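Local coordinates for protein inositol-1,4,5-trisphosphate 5-phosphatase 1 (Schizosaccharomyces pombe, PDB 1I9Z) that removes the 5-phosphate from soluble and lipid inositol phosphates through its catalytic domain, helping to control cellular phosphoinositide levels in membrane trafficking and signalling, at residues G193-I196 and F197-D200; T172-D175 and E176-D180. All coordinates share one frame; numbering follows the deposited sequence.

Contact 1 of 2, residues G193-I196 and F197-D200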
# COMPACT_ATOMS: atom_id res chain seq x y z
N GLY A 193 -8.63 18.98 2.97
CA GLY A 193 -9.64 17.93 2.99
C GLY A 193 -9.52 16.83 1.95
O GLY A 193 -10.46 16.09 1.78
N ARG A 194 -8.40 16.72 1.24
CA ARG A 194 -8.25 15.63 0.25
C ARG A 194 -8.36 14.23 0.94
O ARG A 194 -7.70 14.00 1.95
CB ARG A 194 -6.86 15.75 -0.40
CG ARG A 194 -6.57 14.71 -1.42
CD ARG A 194 -5.03 14.51 -1.60
NE ARG A 194 -4.20 15.68 -1.98
CZ ARG A 194 -4.05 16.17 -3.22
NH1 ARG A 194 -4.69 15.62 -4.27
NH2 ARG A 194 -3.18 17.19 -3.43
N SER A 195 -9.16 13.32 0.41
CA SER A 195 -9.32 12.00 1.01
C SER A 195 -8.43 10.97 0.37
O SER A 195 -7.78 11.21 -0.62
CB SER A 195 -10.77 11.50 0.88
OG SER A 195 -10.97 10.97 -0.43
N ILE A 196 -8.42 9.76 0.93
CA ILE A 196 -7.56 8.74 0.33
C ILE A 196 -8.11 8.23 -1.02
O ILE A 196 -7.36 7.73 -1.89
CB ILE A 196 -7.39 7.50 1.29
CG1 ILE A 196 -8.73 6.84 1.61
CG2 ILE A 196 -6.65 7.89 2.56
CD1 ILE A 196 -8.58 5.44 2.13
N PHE A 197 -9.41 8.41 -1.24
CA PHE A 197 -10.01 7.84 -2.43
C PHE A 197 -9.84 8.62 -3.69
O PHE A 197 -9.97 8.06 -4.80
CB PHE A 197 -11.51 7.56 -2.17
CG PHE A 197 -11.74 6.62 -1.02
CD1 PHE A 197 -12.13 7.11 0.23
CD2 PHE A 197 -11.50 5.25 -1.16
CE1 PHE A 197 -12.28 6.26 1.33
CE2 PHE A 197 -11.64 4.38 -0.08
CZ PHE A 197 -12.03 4.88 1.17
N ASN A 198 -9.48 9.89 -3.53
CA ASN A 198 -9.28 10.80 -4.63
C ASN A 198 -7.92 10.57 -5.32
O ASN A 198 -7.18 11.54 -5.47
CB ASN A 198 -9.29 12.26 -4.09
CG ASN A 198 -10.63 12.66 -3.37
OD1 ASN A 198 -10.62 13.48 -2.39
ND2 ASN A 198 -11.76 12.13 -3.88
N HIS A 199 -7.61 9.32 -5.71
CA HIS A 199 -6.37 8.92 -6.36
C HIS A 199 -6.60 7.83 -7.41
O HIS A 199 -7.50 7.00 -7.24
CB HIS A 199 -5.40 8.33 -5.31
CG HIS A 199 -4.98 9.34 -4.28
ND1 HIS A 199 -5.70 9.58 -3.13
CD2 HIS A 199 -4.02 10.28 -4.32
CE1 HIS A 199 -5.20 10.64 -2.51
NE2 HIS A 199 -4.18 11.09 -3.22
N ASP A 200 -5.75 7.80 -8.42
CA ASP A 200 -5.79 6.72 -9.43
C ASP A 200 -5.44 5.37 -8.81
O ASP A 200 -6.08 4.35 -9.13
CB ASP A 200 -4.80 7.03 -10.54
CG ASP A 200 -5.15 8.34 -11.22
OD1 ASP A 200 -6.23 8.38 -11.85
OD2 ASP A 200 -4.43 9.34 -11.04
O HOH W 1 -6.51 13.86 -4.43
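I196 and F197 lie side by side and point the same way, and they form the tightly packed part of this turn. CG1 of I196 sits over one face of the F197 ring, 3.7 Å from the ring centroid and offset toward the rim, a CH-pi contact; CD1 of I196 follows, 3.6 Å from CZ of F197. CG1 of I196 comes over the ring because it stands between the backbone N and the carbonyl carbon (chi1 59°). The buried I196 also rests on C161 and I163 of strand 158-166, while F197 leans on Y181 and A185 of helix 174-187. The H199 ring turns its edge to two backbone carbonyls: ND1 donates to O of I196 at 2.8 Å, nearly in the ring plane but well above the carbonyl plane, and CE1 lies 3.2 Å from O of S195. With NE2 hydrogen-bonded to NE of R152, the ring has its rotation fixed at both nitrogens.

The other side, with exposed N198 and partly exposed R194, is held by polar bonds and a water rather than by close apolar packing. OD1 of N198 accepts a hydrogen bond from N of S195 at 3.2 Å, nearly straight (165°) and arriving above the carbonyl plane, and takes a weak second bond from OG of S195. That OG in turn accepts a hydrogen bond from N of F197 at 3.1 Å. R194 crosses H199 at about a right angle, CD being 3.9 Å from NE2 of H199; its NE forms a salt bridge with E131, and water 1 links NH1 of R194 to O of N198. The inverse gamma turn centred on N198 lies within the loop leading from helix 174-187 into strand 201-205 of a DNase I-like fold.

Contact 2 of 2, residues T172-D175 and E176-D180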
# COMPACT_ATOMS: atom_id res chain seq x y z
N THR A 172 -11.71 -12.75 18.20
CA THR A 172 -13.06 -12.65 17.63
C THR A 172 -13.56 -11.25 17.24
O THR A 172 -14.59 -11.12 16.60
CB THR A 172 -14.10 -13.18 18.63
OG1 THR A 172 -14.16 -12.26 19.72
CG2 THR A 172 -13.72 -14.57 19.17
N ASN A 173 -12.83 -10.20 17.61
CA ASN A 173 -13.37 -8.86 17.38
C ASN A 173 -13.17 -8.26 16.03
O ASN A 173 -12.60 -7.14 15.89
CB ASN A 173 -12.86 -7.91 18.44
CG ASN A 173 -11.44 -7.81 18.43
OD1 ASN A 173 -10.74 -8.84 18.32
ND2 ASN A 173 -10.92 -6.58 18.57
N TYR A 174 -13.64 -8.97 15.01
CA TYR A 174 -13.52 -8.44 13.68
C TYR A 174 -14.50 -7.28 13.51
O TYR A 174 -14.26 -6.41 12.67
CB TYR A 174 -13.70 -9.53 12.59
CG TYR A 174 -15.06 -10.17 12.55
CD1 TYR A 174 -16.15 -9.50 11.99
CD2 TYR A 174 -15.28 -11.44 13.12
CE1 TYR A 174 -17.45 -10.07 12.01
CE2 TYR A 174 -16.58 -12.01 13.13
CZ TYR A 174 -17.65 -11.32 12.59
OH TYR A 174 -18.96 -11.81 12.70
N ASP A 175 -15.55 -7.19 14.33
CA ASP A 175 -16.43 -5.99 14.16
C ASP A 175 -15.61 -4.72 14.52
O ASP A 175 -15.78 -3.65 13.92
CB ASP A 175 -17.64 -6.01 15.09
CG ASP A 175 -18.66 -7.06 14.70
OD1 ASP A 175 -18.74 -7.43 13.52
OD2 ASP A 175 -19.41 -7.49 15.60
N GLU A 176 -14.74 -4.84 15.50
CA GLU A 176 -13.93 -3.66 15.86
C GLU A 176 -12.93 -3.34 14.73
O GLU A 176 -12.68 -2.17 14.44
CB GLU A 176 -13.21 -3.90 17.18
CG GLU A 176 -12.49 -2.60 17.64
CD GLU A 176 -11.73 -2.76 18.97
OE1 GLU A 176 -11.82 -3.85 19.62
OE2 GLU A 176 -11.03 -1.77 19.33
N ARG A 177 -12.31 -4.36 14.10
CA ARG A 177 -11.43 -4.05 12.97
C ARG A 177 -12.25 -3.41 11.85
O ARG A 177 -11.79 -2.50 11.14
CB ARG A 177 -10.77 -5.36 12.45
CG ARG A 177 -9.77 -5.93 13.46
CD ARG A 177 -9.08 -7.16 12.93
NE ARG A 177 -9.75 -8.43 13.31
CZ ARG A 177 -9.62 -9.01 14.52
NH1 ARG A 177 -10.20 -10.19 14.80
NH2 ARG A 177 -8.97 -8.39 15.50
N ASP A 178 -13.47 -3.88 11.61
CA ASP A 178 -14.22 -3.25 10.51
C ASP A 178 -14.49 -1.75 10.84
O ASP A 178 -14.46 -0.89 9.98
CB ASP A 178 -15.58 -3.95 10.31
CG ASP A 178 -15.47 -5.33 9.72
OD1 ASP A 178 -16.57 -5.97 9.60
OD2 ASP A 178 -14.33 -5.82 9.36
N HIS A 179 -14.75 -1.50 12.11
CA HIS A 179 -15.02 -0.16 12.59
C HIS A 179 -13.74 0.68 12.38
O HIS A 179 -13.80 1.89 12.06
CB HIS A 179 -15.35 -0.21 14.06
CG HIS A 179 -15.35 1.14 14.70
ND1 HIS A 179 -14.39 1.54 15.61
CD2 HIS A 179 -16.20 2.18 14.55
CE1 HIS A 179 -14.66 2.78 16.02
NE2 HIS A 179 -15.75 3.19 15.38
N ASP A 180 -12.59 0.06 12.61
CA ASP A 180 -11.32 0.77 12.43
C ASP A 180 -11.14 1.16 10.97
O ASP A 180 -10.64 2.24 10.63
CB ASP A 180 -10.11 -0.09 12.87
CG ASP A 180 -9.98 -0.22 14.36
OD1 ASP A 180 -10.68 0.50 15.09
OD2 ASP A 180 -9.20 -1.08 14.84
O HOH W 2 -18.53 -5.59 11.39
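The R177 guanidinium has O of N173 3.7 Å above its plane, over the centre of one face; N of Y174 also lies over a guanidinium face, and Y210 makes a cation-pi interaction with R177. The N173 amide, turned 77° to the guanidinium, takes a weak bond at OD1 from NH2 of R177 (3.4 Å). The bend at chi3 (-93°) folds R177 back along the helix start, where A168 O and G170 O accept hydrogen bonds from its nitrogens. At the edge of the Y174 ring, near its plane, lies OD1 of D178, whose OD2 is hydrogen-bonded to Y210 OH. ND2 of N173 donates to OE1 of E176 at 3.1 Å, leaving in the amide plane but meeting the carboxylate from above; it is also hydrogen-bonded to A169 O. With an alanine for N173, OE1 of E176 and O of A169 would probably lose their shared donor, and NH2 of R177 its weak acceptor. Water 2 donates to OD1 of D175 and of D178, bridging the two carboxylates. N173 holds the N-cap position of helix 174-187, though its side chain makes no capping bond; this helix joins strands 158-166 and 201-205 in a beta-alpha-beta unit, and Y174 packs against helix 236-242.

Overall arrangement
Contact 2 comes first along the chain, at the start of helix 174-187; contact 1 follows in the loop that leads from that helix to strand 201-205. Their centres are 24 Å apart and their nearest atoms about 9 Å, without touching. Both belong to the connection between strands 158-166 and 201-205, parallel neighbours in the five-stranded sheet of the catalytic domain. Contact 2 lies at the ligand end, where the side chain of N173 is about 4 Å from the bound inositol bisphosphate; residues 193-200 form a surface turn near the other end of the helix. One crossover thus spans from the inositol bisphosphate pocket to the return into the sheet.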